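Local coordinates for MutT/nudix family protein (Shewanella oneidensis, PDB 3GZ8), which binds ADP-ribose through its Nudix domain, the part in this chain, and, as the full-length NrtR, acts as an ADP-ribose-dependent transcriptional regulator of NAD metabolism, at residues 84-89 with 109-114; 26-31 with 53-58; 96-101 with 142-147. All blocks are in the same frame, centred on the assembly; numbering follows the deposited sequence.

Interaction 1 of 3, residues 84-89 with 109-114; sequences PPYIEQ and YTALMS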
loop_
_atom_site.group_PDB
_atom_site.type_symbol
_atom_site.label_atom_id
_atom_site.label_comp_id
_atom_site.label_asym_id
_atom_site.label_seq_id
_atom_site.Cartn_x
_atom_site.Cartn_y
_atom_site.Cartn_z
ATOM N N PRO A 84 -12.515 -15.818 -3.841
ATOM C CA PRO A 84 -13.525 -14.916 -4.403
ATOM C C PRO A 84 -13.488 -14.861 -5.938
ATOM O O PRO A 84 -12.433 -15.121 -6.544
ATOM C CB PRO A 84 -13.129 -13.551 -3.822
ATOM C CG PRO A 84 -11.665 -13.656 -3.612
ATOM C CD PRO A 84 -11.422 -15.078 -3.184
ATOM N N PRO A 85 -14.618 -14.486 -6.564
ATOM C CA PRO A 85 -14.732 -14.399 -8.011
ATOM C C PRO A 85 -13.831 -13.326 -8.624
ATOM O O PRO A 85 -13.503 -13.391 -9.810
ATOM C CB PRO A 85 -16.215 -14.053 -8.217
ATOM C CG PRO A 85 -16.626 -13.416 -6.989
ATOM C CD PRO A 85 -15.876 -14.081 -5.909
ATOM N N TYR A 86 -13.433 -12.359 -7.806
ATOM C CA TYR A 86 -12.531 -11.279 -8.218
ATOM C C TYR A 86 -11.999 -10.707 -6.924
ATOM O O TYR A 86 -12.458 -11.092 -5.853
ATOM C CB TYR A 86 -13.275 -10.198 -9.023
ATOM C CG TYR A 86 -14.279 -9.390 -8.218
ATOM C CD1 TYR A 86 -13.891 -8.216 -7.563
ATOM C CD2 TYR A 86 -15.616 -9.797 -8.118
ATOM C CE1 TYR A 86 -14.807 -7.468 -6.809
ATOM C CE2 TYR A 86 -16.541 -9.064 -7.383
ATOM C CZ TYR A 86 -16.126 -7.904 -6.724
ATOM O OH TYR A 86 -17.014 -7.173 -5.997
ATOM N N ILE A 87 -11.022 -9.806 -7.009
ATOM C CA ILE A 87 -10.544 -9.096 -5.822
ATOM C C ILE A 87 -10.231 -7.662 -6.269
ATOM O O ILE A 87 -9.605 -7.453 -7.325
ATOM C CB ILE A 87 -9.334 -9.860 -5.143
ATOM C CG1 ILE A 87 -9.141 -9.465 -3.689
ATOM C CG2 ILE A 87 -8.010 -9.663 -5.880
ATOM C CD1 ILE A 87 -10.251 -9.859 -2.742
ATOM N N GLU A 88 -10.719 -6.674 -5.531
ATOM C CA GLU A 88 -10.397 -5.287 -5.863
ATOM C C GLU A 88 -9.824 -4.557 -4.672
ATOM O O GLU A 88 -10.197 -4.792 -3.516
ATOM C CB GLU A 88 -11.572 -4.516 -6.509
ATOM C CG GLU A 88 -12.613 -4.012 -5.554
ATOM C CD GLU A 88 -13.674 -3.129 -6.229
ATOM O OE1 GLU A 88 -14.201 -2.202 -5.566
ATOM O OE2 GLU A 88 -13.983 -3.350 -7.417
ATOM N N GLN A 89 -8.886 -3.685 -4.981
ATOM C CA GLN A 89 -8.172 -2.948 -3.988
ATOM C C GLN A 89 -9.131 -1.979 -3.400
ATOM O O GLN A 89 -9.876 -1.350 -4.135
ATOM C CB GLN A 89 -7.017 -2.206 -4.638
ATOM C CG GLN A 89 -5.864 -2.019 -3.694
ATOM C CD GLN A 89 -4.652 -1.554 -4.399
ATOM O OE1 GLN A 89 -3.831 -2.355 -4.843
ATOM N NE2 GLN A 89 -4.536 -0.260 -4.550
ATOM N N TYR A 109 -8.196 -5.257 0.460
ATOM C CA TYR A 109 -8.964 -5.603 -0.703
ATOM C C TYR A 109 -10.392 -5.936 -0.305
ATOM O O TYR A 109 -10.682 -6.141 0.879
ATOM C CB TYR A 109 -8.349 -6.817 -1.361
ATOM C CG TYR A 109 -7.057 -6.524 -2.070
ATOM C CD1 TYR A 109 -7.031 -6.281 -3.444
ATOM C CD2 TYR A 109 -5.852 -6.473 -1.364
ATOM C CE1 TYR A 109 -5.831 -6.007 -4.102
ATOM C CE2 TYR A 109 -4.648 -6.212 -2.015
ATOM C CZ TYR A 109 -4.643 -5.976 -3.359
ATOM O OH TYR A 109 -3.448 -5.695 -3.956
ATOM N N THR A 110 -11.292 -6.014 -1.284
ATOM C CA THR A 110 -12.669 -6.275 -0.988
ATOM C C THR A 110 -13.338 -7.010 -2.137
ATOM O O THR A 110 -12.946 -6.874 -3.295
ATOM C CB THR A 110 -13.430 -4.954 -0.631
ATOM O OG1 THR A 110 -14.743 -5.267 -0.165
ATOM C CG2 THR A 110 -13.571 -4.028 -1.842
ATOM N N ALA A 111 -14.330 -7.829 -1.829
ATOM C CA ALA A 111 -15.184 -8.318 -2.880
ATOM C C ALA A 111 -16.579 -8.556 -2.331
ATOM O O ALA A 111 -16.748 -8.809 -1.133
ATOM C CB ALA A 111 -14.611 -9.596 -3.522
ATOM N N LEU A 112 -17.565 -8.466 -3.220
ATOM C CA LEU A 112 -18.901 -8.958 -2.946
ATOM C C LEU A 112 -19.074 -10.219 -3.778
ATOM O O LEU A 112 -18.735 -10.207 -4.966
ATOM C CB LEU A 112 -19.946 -7.910 -3.336
ATOM C CG LEU A 112 -21.414 -8.349 -3.321
ATOM C CD1 LEU A 112 -21.863 -8.657 -1.870
ATOM C CD2 LEU A 112 -22.338 -7.299 -4.033
ATOM N N MET A 113 -19.599 -11.291 -3.177
ATOM C CA MET A 113 -19.618 -12.603 -3.842
ATOM C C MET A 113 -20.733 -13.529 -3.331
ATOM O O MET A 113 -21.385 -13.228 -2.322
ATOM C CB MET A 113 -18.284 -13.309 -3.591
ATOM C CG MET A 113 -17.959 -13.415 -2.094
ATOM S SD MET A 113 -16.462 -14.285 -1.644
ATOM C CE MET A 113 -16.706 -15.863 -2.439
ATOM N N SER A 114 -20.932 -14.658 -4.015
ATOM C CA SER A 114 -21.868 -15.672 -3.561
ATOM C C SER A 114 -21.237 -16.468 -2.448
ATOM O O SER A 114 -20.021 -16.584 -2.374
ATOM C CB SER A 114 -22.278 -16.596 -4.702
ATOM O OG SER A 114 -22.746 -15.824 -5.799
#
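Glu88 and Thr110 form an antiparallel hydrogen-bonded pair where two strands of a beta hairpin meet. Thr110 N gives to Glu88 O at 2.8 Å, and Glu88 N returns a longer bond to Thr110 O at 3.2 Å. Next to them Gln89 and Tyr109 are a non-hydrogen-bonded pair. Before Glu88 the chain leaves regular pairing, and a side chain takes over. The hydroxyl Tyr86 OH accepts from Leu112 N at 3.1 Å, with the N-H aimed straight at it (179°).

The same ring also makes a CH-pi contact. Ala111 CB sits over one face of the Tyr86 ring, 4.1 Å from its centroid. The ring gets there because Tyr86 CG lies between the backbone N and the carbonyl carbon (chi1 68°).

The other side-chain contacts are mainly apolar. Ile87 CG1 meets Tyr109 CB at 3.6 Å, the two side chains crossing at about a right angle. Gln89 CG lies over one face of the Tyr109 ring, toward its rim. An alanine in place of Tyr109 would keep CB against Ile87 but would probably leave Gln89 CG without the ring face it packs on. Farther along, Pro85 CD presses on Met113 CB at 3.4 Å. Met113 bends at its third torsion, and its SD lies 4.0 Å from Pro84 CB.

Glu88 points its carboxylate out of the pair to a salt bridge with Arg155 of helix 145-156. Pro84, Ile87 and Tyr109 pack on helix 68-80. Strand 104-113 is bonded on its other edge to strand 22-33, so the hairpin extends the Nudix sheet.

Interaction 2 of 3, residues 26-31 with 53-58; sequences DAVLFT and WGLPGG. With APR (adenosine-5-diphosphoribose), chain E.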
loop_
_atom_site.group_PDB
_atom_site.type_symbol
_atom_site.label_atom_id
_atom_site.label_comp_id
_atom_site.label_asym_id
_atom_site.label_seq_id
_atom_site.Cartn_x
_atom_site.Cartn_y
_atom_site.Cartn_z
ATOM N N ASP A 26 -4.987 -7.335 3.544
ATOM C CA ASP A 26 -6.192 -7.761 4.263
ATOM C C ASP A 26 -7.306 -7.859 3.244
ATOM O O ASP A 26 -7.238 -7.201 2.203
ATOM C CB ASP A 26 -6.579 -6.741 5.331
ATOM C CG ASP A 26 -5.779 -6.892 6.609
ATOM O OD1 ASP A 26 -5.873 -7.952 7.260
ATOM O OD2 ASP A 26 -5.078 -5.940 6.980
ATOM N N ALA A 27 -8.325 -8.666 3.515
ATOM C CA ALA A 27 -9.454 -8.738 2.594
ATOM C C ALA A 27 -10.745 -8.633 3.359
ATOM O O ALA A 27 -10.896 -9.260 4.427
ATOM C CB ALA A 27 -9.433 -10.023 1.779
ATOM N N VAL A 28 -11.677 -7.847 2.810
ATOM C CA VAL A 28 -13.049 -7.815 3.328
ATOM C C VAL A 28 -13.974 -8.424 2.291
ATOM O O VAL A 28 -14.312 -7.775 1.273
ATOM C CB VAL A 28 -13.508 -6.389 3.650
ATOM C CG1 VAL A 28 -14.872 -6.401 4.297
ATOM C CG2 VAL A 28 -12.499 -5.686 4.558
ATOM N N LEU A 29 -14.405 -9.659 2.548
ATOM C CA LEU A 29 -15.302 -10.331 1.615
ATOM C C LEU A 29 -16.731 -10.354 2.109
ATOM O O LEU A 29 -17.011 -10.790 3.226
ATOM C CB LEU A 29 -14.830 -11.744 1.305
ATOM C CG LEU A 29 -13.460 -11.972 0.675
ATOM C CD1 LEU A 29 -13.378 -13.430 0.264
ATOM C CD2 LEU A 29 -13.181 -11.012 -0.527
ATOM N N PHE A 30 -17.633 -9.895 1.252
ATOM C CA PHE A 30 -19.024 -9.815 1.585
ATOM C C PHE A 30 -19.835 -10.865 0.817
ATOM O O PHE A 30 -19.497 -11.233 -0.327
ATOM C CB PHE A 30 -19.560 -8.425 1.234
ATOM C CG PHE A 30 -19.133 -7.299 2.184
ATOM C CD1 PHE A 30 -19.366 -7.371 3.539
ATOM C CD2 PHE A 30 -18.571 -6.124 1.678
ATOM C CE1 PHE A 30 -19.019 -6.315 4.380
ATOM C CE2 PHE A 30 -18.213 -5.066 2.521
ATOM C CZ PHE A 30 -18.450 -5.159 3.865
ATOM N N THR A 31 -20.912 -11.339 1.438
ATOM C CA THR A 31 -21.871 -12.175 0.748
ATOM C C THR A 31 -23.282 -11.936 1.269
ATOM O O THR A 31 -23.462 -11.439 2.374
ATOM C CB THR A 31 -21.514 -13.701 0.838
ATOM O OG1 THR A 31 -22.361 -14.434 -0.053
ATOM C CG2 THR A 31 -21.738 -14.247 2.227
ATOM N N TRP A 53 -11.522 -12.381 16.723
ATOM C CA TRP A 53 -11.845 -12.406 15.327
ATOM C C TRP A 53 -11.310 -11.139 14.657
ATOM O O TRP A 53 -11.245 -10.072 15.275
ATOM C CB TRP A 53 -13.350 -12.512 15.145
ATOM C CG TRP A 53 -13.929 -13.767 15.674
ATOM C CD1 TRP A 53 -14.334 -14.012 16.969
ATOM C CD2 TRP A 53 -14.203 -14.973 14.930
ATOM N NE1 TRP A 53 -14.844 -15.289 17.067
ATOM C CE2 TRP A 53 -14.772 -15.901 15.838
ATOM C CE3 TRP A 53 -14.017 -15.353 13.594
ATOM C CZ2 TRP A 53 -15.162 -17.180 15.448
ATOM C CZ3 TRP A 53 -14.394 -16.616 13.201
ATOM C CH2 TRP A 53 -14.967 -17.526 14.129
ATOM N N GLY A 54 -10.911 -11.293 13.397
ATOM C CA GLY A 54 -10.573 -10.173 12.508
ATOM C C GLY A 54 -10.580 -10.672 11.071
ATOM O O GLY A 54 -11.014 -11.818 10.805
ATOM N N LEU A 55 -10.053 -9.844 10.157
ATOM C CA LEU A 55 -10.041 -10.144 8.709
ATOM C C LEU A 55 -8.929 -11.108 8.308
ATOM O O LEU A 55 -7.843 -11.076 8.874
ATOM C CB LEU A 55 -9.880 -8.870 7.869
ATOM C CG LEU A 55 -10.943 -7.790 8.004
ATOM C CD1 LEU A 55 -10.387 -6.401 7.576
ATOM C CD2 LEU A 55 -12.180 -8.180 7.221
ATOM N N PRO A 56 -9.199 -11.957 7.302
ATOM C CA PRO A 56 -8.142 -12.811 6.763
ATOM C C PRO A 56 -7.114 -11.943 6.065
ATOM O O PRO A 56 -7.452 -11.291 5.081
ATOM C CB PRO A 56 -8.872 -13.684 5.733
ATOM C CG PRO A 56 -10.176 -12.982 5.454
ATOM C CD PRO A 56 -10.496 -12.125 6.615
ATOM N N GLY A 57 -5.890 -11.905 6.584
ATOM C CA GLY A 57 -4.816 -11.126 5.976
ATOM C C GLY A 57 -3.465 -11.810 6.128
ATOM O O GLY A 57 -3.403 -13.038 6.363
ATOM N N GLY A 58 -2.377 -11.042 5.996
ATOM C CA GLY A 58 -1.070 -11.637 6.145
ATOM C C GLY A 58 0.091 -10.976 5.443
ATOM O O GLY A 58 -0.050 -9.916 4.806
HETATM N N1 APR E . 7.254 -10.429 8.026
HETATM C C2 APR E . 7.003 -11.656 7.511
HETATM N N3 APR E . 6.507 -12.670 8.243
HETATM C C4 APR E . 6.216 -12.486 9.566
HETATM C C5 APR E . 6.450 -11.167 10.178
HETATM C C6 APR E . 7.010 -10.114 9.327
HETATM N N6 APR E . 7.258 -8.878 9.848
HETATM N N7 APR E . 6.089 -11.250 11.462
HETATM C C8 APR E . 5.641 -12.516 11.668
HETATM N N9 APR E . 5.733 -13.254 10.544
HETATM C "C1'" APR E . 5.343 -14.666 10.400
HETATM C "C2'" APR E . 5.631 -15.454 11.670
HETATM O "O2'" APR E . 5.967 -16.800 11.298
HETATM C "C3'" APR E . 4.311 -15.495 12.403
HETATM O "O3'" APR E . 4.178 -16.678 13.194
HETATM O "O4'" APR E . 3.937 -14.744 10.192
HETATM C "C4'" APR E . 3.314 -15.460 11.254
HETATM C "C5'" APR E . 2.054 -14.697 11.570
HETATM O "O5'" APR E . 1.176 -14.934 10.465
HETATM P PA APR E . -0.326 -14.387 10.584
HETATM O O1A APR E . -0.945 -14.838 11.901
HETATM O O2A APR E . -0.990 -14.715 9.289
HETATM O O3A APR E . 0.090 -12.822 10.631
HETATM P PB APR E . -0.803 -11.705 11.359
HETATM O O1B APR E . -0.398 -11.623 12.792
HETATM O O2B APR E . -2.200 -12.011 10.908
HETATM O O5D APR E . -0.309 -10.290 10.758
HETATM C C5D APR E . -0.985 -9.734 9.623
HETATM O O4D APR E . -1.222 -7.581 10.679
HETATM O O1D APR E . -1.109 -5.249 10.539
HETATM C C1D APR E . -1.977 -6.385 10.575
HETATM O O2D APR E . -4.060 -5.929 9.475
HETATM C C2D APR E . -2.773 -6.547 9.295
HETATM O O3D APR E . -4.165 -8.587 9.249
HETATM C C3D APR E . -2.847 -8.057 9.043
HETATM C C4D APR E . -1.955 -8.667 10.116
#
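Asp26 and Gly57 face each other as an antiparallel non-hydrogen-bonded pair, their CA atoms 4.0 Å apart, where strands 22-33 and 53-59 of the Nudix fold meet. One backbone bond follows: Ala27 N gives to Pro56 O at 3.2 Å. It is bent (138° at the hydrogen), and the donor is tilted from the carbonyl plane. Leu55 and Pro56, in the break within strand 53-59, make the remaining contacts with side chains.

Leu55 reaches back to strand 22-33. Leu55 CD2 lies 3.3 Å from Ala27 O. The same Leu55 CD2 is 3.7 Å from Val28 CG2. Leu55 CD1 lies 3.8 Å from that Val28 CG2 as well. Val28 CG2 is beside the backbone N because CG1 takes the position anti to it (chi1 -175°). Pro56 CG and CD lie near Ala27 O. Helix 68-80 packs on Ala27 and Pro56 through Leu76, while Val28 meets Ala152 of helix 145-156.

Gly57 matters by its lack of a side chain. A CB there would run into Asp26 OD1, which passes 3.6 Å from Gly57 CA. The bare Gly57 thus lets the Asp26 carboxylate reach past the strand into the ADP-ribose pocket. Gly58 has backbone angles that would jam a CB against the preceding carbonyl, and its CA comes close to the ligand.

The carboxylate also accepts from Thr106, through OD2, which helps fix its rotation. It grips the terminal ribose with one oxygen for each of two neighbouring hydroxyls: O3D of the ligand gives to Asp26 OD1 at 2.7 Å, and O2D gives to Asp26 OD2 at 2.7 Å.

Interaction 3 of 3, residues 96-101 with 142-147; sequences NSRDAR and AFDHLQ. With APR (adenosine-5-diphosphoribose), chain E.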
loop_
_atom_site.group_PDB
_atom_site.type_symbol
_atom_site.label_atom_id
_atom_site.label_comp_id
_atom_site.label_asym_id
_atom_site.label_seq_id
_atom_site.Cartn_x
_atom_site.Cartn_y
_atom_site.Cartn_z
ATOM N N ASN A 96 1.815 4.572 12.342
ATOM C CA ASN A 96 2.598 4.041 13.465
ATOM C C ASN A 96 1.814 3.466 14.650
ATOM O O ASN A 96 2.429 2.919 15.574
ATOM C CB ASN A 96 3.647 5.060 13.939
ATOM C CG ASN A 96 3.044 6.300 14.593
ATOM O OD1 ASN A 96 1.844 6.383 14.896
ATOM N ND2 ASN A 96 3.897 7.282 14.816
ATOM N N SER A 97 0.478 3.558 14.599
ATOM C CA SER A 97 -0.386 3.122 15.705
ATOM C C SER A 97 -1.247 1.863 15.453
ATOM O O SER A 97 -1.687 1.220 16.409
ATOM C CB SER A 97 -1.318 4.263 16.112
ATOM O OG SER A 97 -2.145 4.647 15.012
ATOM N N ARG A 98 -1.522 1.515 14.199
ATOM C CA ARG A 98 -2.519 0.465 13.943
ATOM C C ARG A 98 -2.032 -0.949 14.377
ATOM O O ARG A 98 -2.848 -1.847 14.659
ATOM C CB ARG A 98 -2.974 0.490 12.469
ATOM C CG ARG A 98 -1.849 0.247 11.443
ATOM C CD ARG A 98 -2.348 0.055 9.980
ATOM N NE ARG A 98 -3.379 -0.973 9.933
ATOM C CZ ARG A 98 -3.155 -2.286 9.836
ATOM N NH1 ARG A 98 -1.912 -2.767 9.720
ATOM N NH2 ARG A 98 -4.193 -3.123 9.821
ATOM N N ASP A 99 -0.708 -1.132 14.413
ATOM C CA ASP A 99 -0.090 -2.421 14.722
ATOM C C ASP A 99 1.026 -2.220 15.746
ATOM O O ASP A 99 2.077 -1.634 15.438
ATOM C CB ASP A 99 0.472 -3.069 13.444
ATOM C CG ASP A 99 0.683 -4.581 13.577
ATOM O OD1 ASP A 99 1.262 -5.055 14.582
ATOM O OD2 ASP A 99 0.265 -5.320 12.664
ATOM N N ALA A 100 0.811 -2.724 16.961
ATOM C CA ALA A 100 1.816 -2.579 18.045
ATOM C C ALA A 100 3.206 -3.104 17.679
ATOM O O ALA A 100 4.191 -2.593 18.189
ATOM C CB ALA A 100 1.330 -3.196 19.329
ATOM N N ARG A 101 3.280 -4.080 16.775
ATOM C CA ARG A 101 4.553 -4.624 16.277
ATOM C C ARG A 101 5.460 -3.607 15.581
ATOM O O ARG A 101 6.649 -3.878 15.350
ATOM C CB ARG A 101 4.320 -5.825 15.355
ATOM C CG ARG A 101 3.694 -6.995 16.057
ATOM C CD ARG A 101 3.367 -8.122 15.113
ATOM N NE ARG A 101 2.241 -7.817 14.246
ATOM C CZ ARG A 101 1.535 -8.728 13.580
ATOM N NH1 ARG A 101 1.831 -10.022 13.681
ATOM N NH2 ARG A 101 0.530 -8.339 12.807
ATOM N N ALA A 142 -9.643 -7.448 15.716
ATOM C CA ALA A 142 -8.212 -7.256 15.723
ATOM C C ALA A 142 -7.841 -5.967 15.017
ATOM O O ALA A 142 -8.556 -5.541 14.097
ATOM C CB ALA A 142 -7.560 -8.412 15.055
ATOM N N PHE A 143 -6.721 -5.368 15.442
ATOM C CA PHE A 143 -6.189 -4.147 14.854
ATOM C C PHE A 143 -7.321 -3.176 14.553
ATOM O O PHE A 143 -8.247 -3.018 15.358
ATOM C CB PHE A 143 -5.388 -4.455 13.581
ATOM C CG PHE A 143 -4.454 -5.626 13.719
ATOM C CD1 PHE A 143 -3.155 -5.442 14.172
ATOM C CD2 PHE A 143 -4.887 -6.923 13.415
ATOM C CE1 PHE A 143 -2.303 -6.499 14.302
ATOM C CE2 PHE A 143 -4.042 -8.009 13.554
ATOM C CZ PHE A 143 -2.731 -7.793 13.986
ATOM N N ASP A 144 -7.259 -2.553 13.381
ATOM C CA ASP A 144 -8.248 -1.567 12.942
ATOM C C ASP A 144 -9.213 -2.187 11.955
ATOM O O ASP A 144 -9.739 -1.488 11.072
ATOM C CB ASP A 144 -7.531 -0.369 12.275
ATOM C CG ASP A 144 -6.598 -0.795 11.078
ATOM O OD1 ASP A 144 -6.509 -2.020 10.749
ATOM O OD2 ASP A 144 -5.954 0.108 10.473
ATOM N N HIS A 145 -9.441 -3.494 12.080
ATOM C CA HIS A 145 -10.233 -4.226 11.089
ATOM C C HIS A 145 -11.692 -3.799 11.075
ATOM O O HIS A 145 -12.400 -4.036 10.098
ATOM C CB HIS A 145 -10.110 -5.743 11.265
ATOM C CG HIS A 145 -8.755 -6.287 10.919
ATOM N ND1 HIS A 145 -8.490 -7.642 10.846
ATOM C CD2 HIS A 145 -7.594 -5.655 10.612
ATOM C CE1 HIS A 145 -7.216 -7.814 10.534
ATOM N NE2 HIS A 145 -6.651 -6.626 10.386
ATOM N N LEU A 146 -12.153 -3.169 12.151
ATOM C CA LEU A 146 -13.497 -2.595 12.147
ATOM C C LEU A 146 -13.558 -1.422 11.167
ATOM O O LEU A 146 -14.527 -1.324 10.410
ATOM C CB LEU A 146 -13.974 -2.185 13.556
ATOM C CG LEU A 146 -15.325 -1.446 13.706
ATOM C CD1 LEU A 146 -16.521 -2.286 13.230
ATOM C CD2 LEU A 146 -15.555 -0.978 15.156
ATOM N N GLN A 147 -12.534 -0.564 11.155
ATOM C CA GLN A 147 -12.500 0.556 10.191
ATOM C C GLN A 147 -12.469 0.112 8.731
ATOM O O GLN A 147 -13.174 0.681 7.894
ATOM C CB GLN A 147 -11.313 1.481 10.437
ATOM C CG GLN A 147 -11.454 2.354 11.652
ATOM C CD GLN A 147 -10.097 2.761 12.203
ATOM O OE1 GLN A 147 -9.796 2.510 13.381
ATOM N NE2 GLN A 147 -9.247 3.348 11.351
HETATM N N1 APR E . 7.254 -10.429 8.026
HETATM C C2 APR E . 7.003 -11.656 7.511
HETATM N N3 APR E . 6.507 -12.670 8.243
HETATM C C4 APR E . 6.216 -12.486 9.566
HETATM C C5 APR E . 6.450 -11.167 10.178
HETATM C C6 APR E . 7.010 -10.114 9.327
HETATM N N6 APR E . 7.258 -8.878 9.848
HETATM N N7 APR E . 6.089 -11.250 11.462
HETATM C C8 APR E . 5.641 -12.516 11.668
HETATM N N9 APR E . 5.733 -13.254 10.544
HETATM C "C1'" APR E . 5.343 -14.666 10.400
HETATM C "C2'" APR E . 5.631 -15.454 11.670
HETATM O "O2'" APR E . 5.967 -16.800 11.298
HETATM C "C3'" APR E . 4.311 -15.495 12.403
HETATM O "O3'" APR E . 4.178 -16.678 13.194
HETATM O "O4'" APR E . 3.937 -14.744 10.192
HETATM C "C4'" APR E . 3.314 -15.460 11.254
HETATM C "C5'" APR E . 2.054 -14.697 11.570
HETATM O "O5'" APR E . 1.176 -14.934 10.465
HETATM P PA APR E . -0.326 -14.387 10.584
HETATM O O1A APR E . -0.945 -14.838 11.901
HETATM O O2A APR E . -0.990 -14.715 9.289
HETATM O O3A APR E . 0.090 -12.822 10.631
HETATM P PB APR E . -0.803 -11.705 11.359
HETATM O O1B APR E . -0.398 -11.623 12.792
HETATM O O2B APR E . -2.200 -12.011 10.908
HETATM O O5D APR E . -0.309 -10.290 10.758
HETATM C C5D APR E . -0.985 -9.734 9.623
HETATM O O4D APR E . -1.222 -7.581 10.679
HETATM O O1D APR E . -1.109 -5.249 10.539
HETATM C C1D APR E . -1.977 -6.385 10.575
HETATM O O2D APR E . -4.060 -5.929 9.475
HETATM C C2D APR E . -2.773 -6.547 9.295
HETATM O O3D APR E . -4.165 -8.587 9.249
HETATM C C3D APR E . -2.847 -8.057 9.043
HETATM C C4D APR E . -1.955 -8.667 10.116
#
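Arg98 and Asp144 meet side-on, with two nitrogens of the guanidinium on the two oxygens of the carboxylate. Arg98 NE gives to Asp144 OD2 at 2.8 Å, and Arg98 NH2 gives to Asp144 OD1 at 2.7 Å. The groups are not coplanar: their planes stand 47° apart. Asp144 OD2 is met from above the carboxylate plane, although it lies in the guanidinium plane. The Arg98 chain bends at its third torsion (chi3 -52°), which brings the NH1 and NH2 end of the guanidinium to the ligand. NH1 gives to O1D, and NH2, which also serves Asp144, gives to O2D in a nearly straight bond. Asp144 is thus a second-shell residue that positions a first-shell arginine.

A second pair lies within the loop. Arg101 holds Asp99 side-on too, NE to OD1 and NH2 to OD2. Asp99 OD1 also accepts from Arg101 N, closing an Asx turn. Asp99 OD2 accepts a hydrogen bond from O1D of the ligand, 2.5 Å away. Arg101 NH1 bonds the phosphate oxygen O1B, and Arg101 NH2 bonds the ester oxygen O5D that links the phosphate to the terminal ribose.

The Phe143 ring lies beside Asp99 and the end of Arg101. One ring face carries the terminal ribose, with C1D 3.6 Å above the plane and over its centre. The Phe143 and Asp99 side chains lie side by side, Phe143 CE1 3.3 Å from Asp99 OD2. Arg98 O comes to the Phe143 ring edge in plane. His145 NE2 gives to O2D at 2.8 Å, almost straight. Its ring is held from behind, with ND1 bonded to Leu55 N.

The loop 96-101 and residues 143-145, leading into helix 145-156, help form the terminal-ribose end of the ADP-ribose pocket in this Nudix domain.

How the interactions relate
All three contacts lie in the Nudix domain. Interaction 2 comes first along the chain and closes before the other two open; the segments of interactions 1 and 3 alternate. Interactions 1 and 2, with centres about 11 Å apart, share one sheet through the neighbouring strands 22-33 and 104-113. Tyr109 O and Val28 N, 2.8 Å apart, probably form a hydrogen bond between them. The centres of interactions 2 and 3 are about 14 Å apart, and both touch the ligand. Interactions 1 and 3 lie on opposite sides of the chain's centre, their centres about 22 Å apart, without touching. The sheet core thus connects a hairpin end without ligand contact to the pocket that holds ADP-ribose.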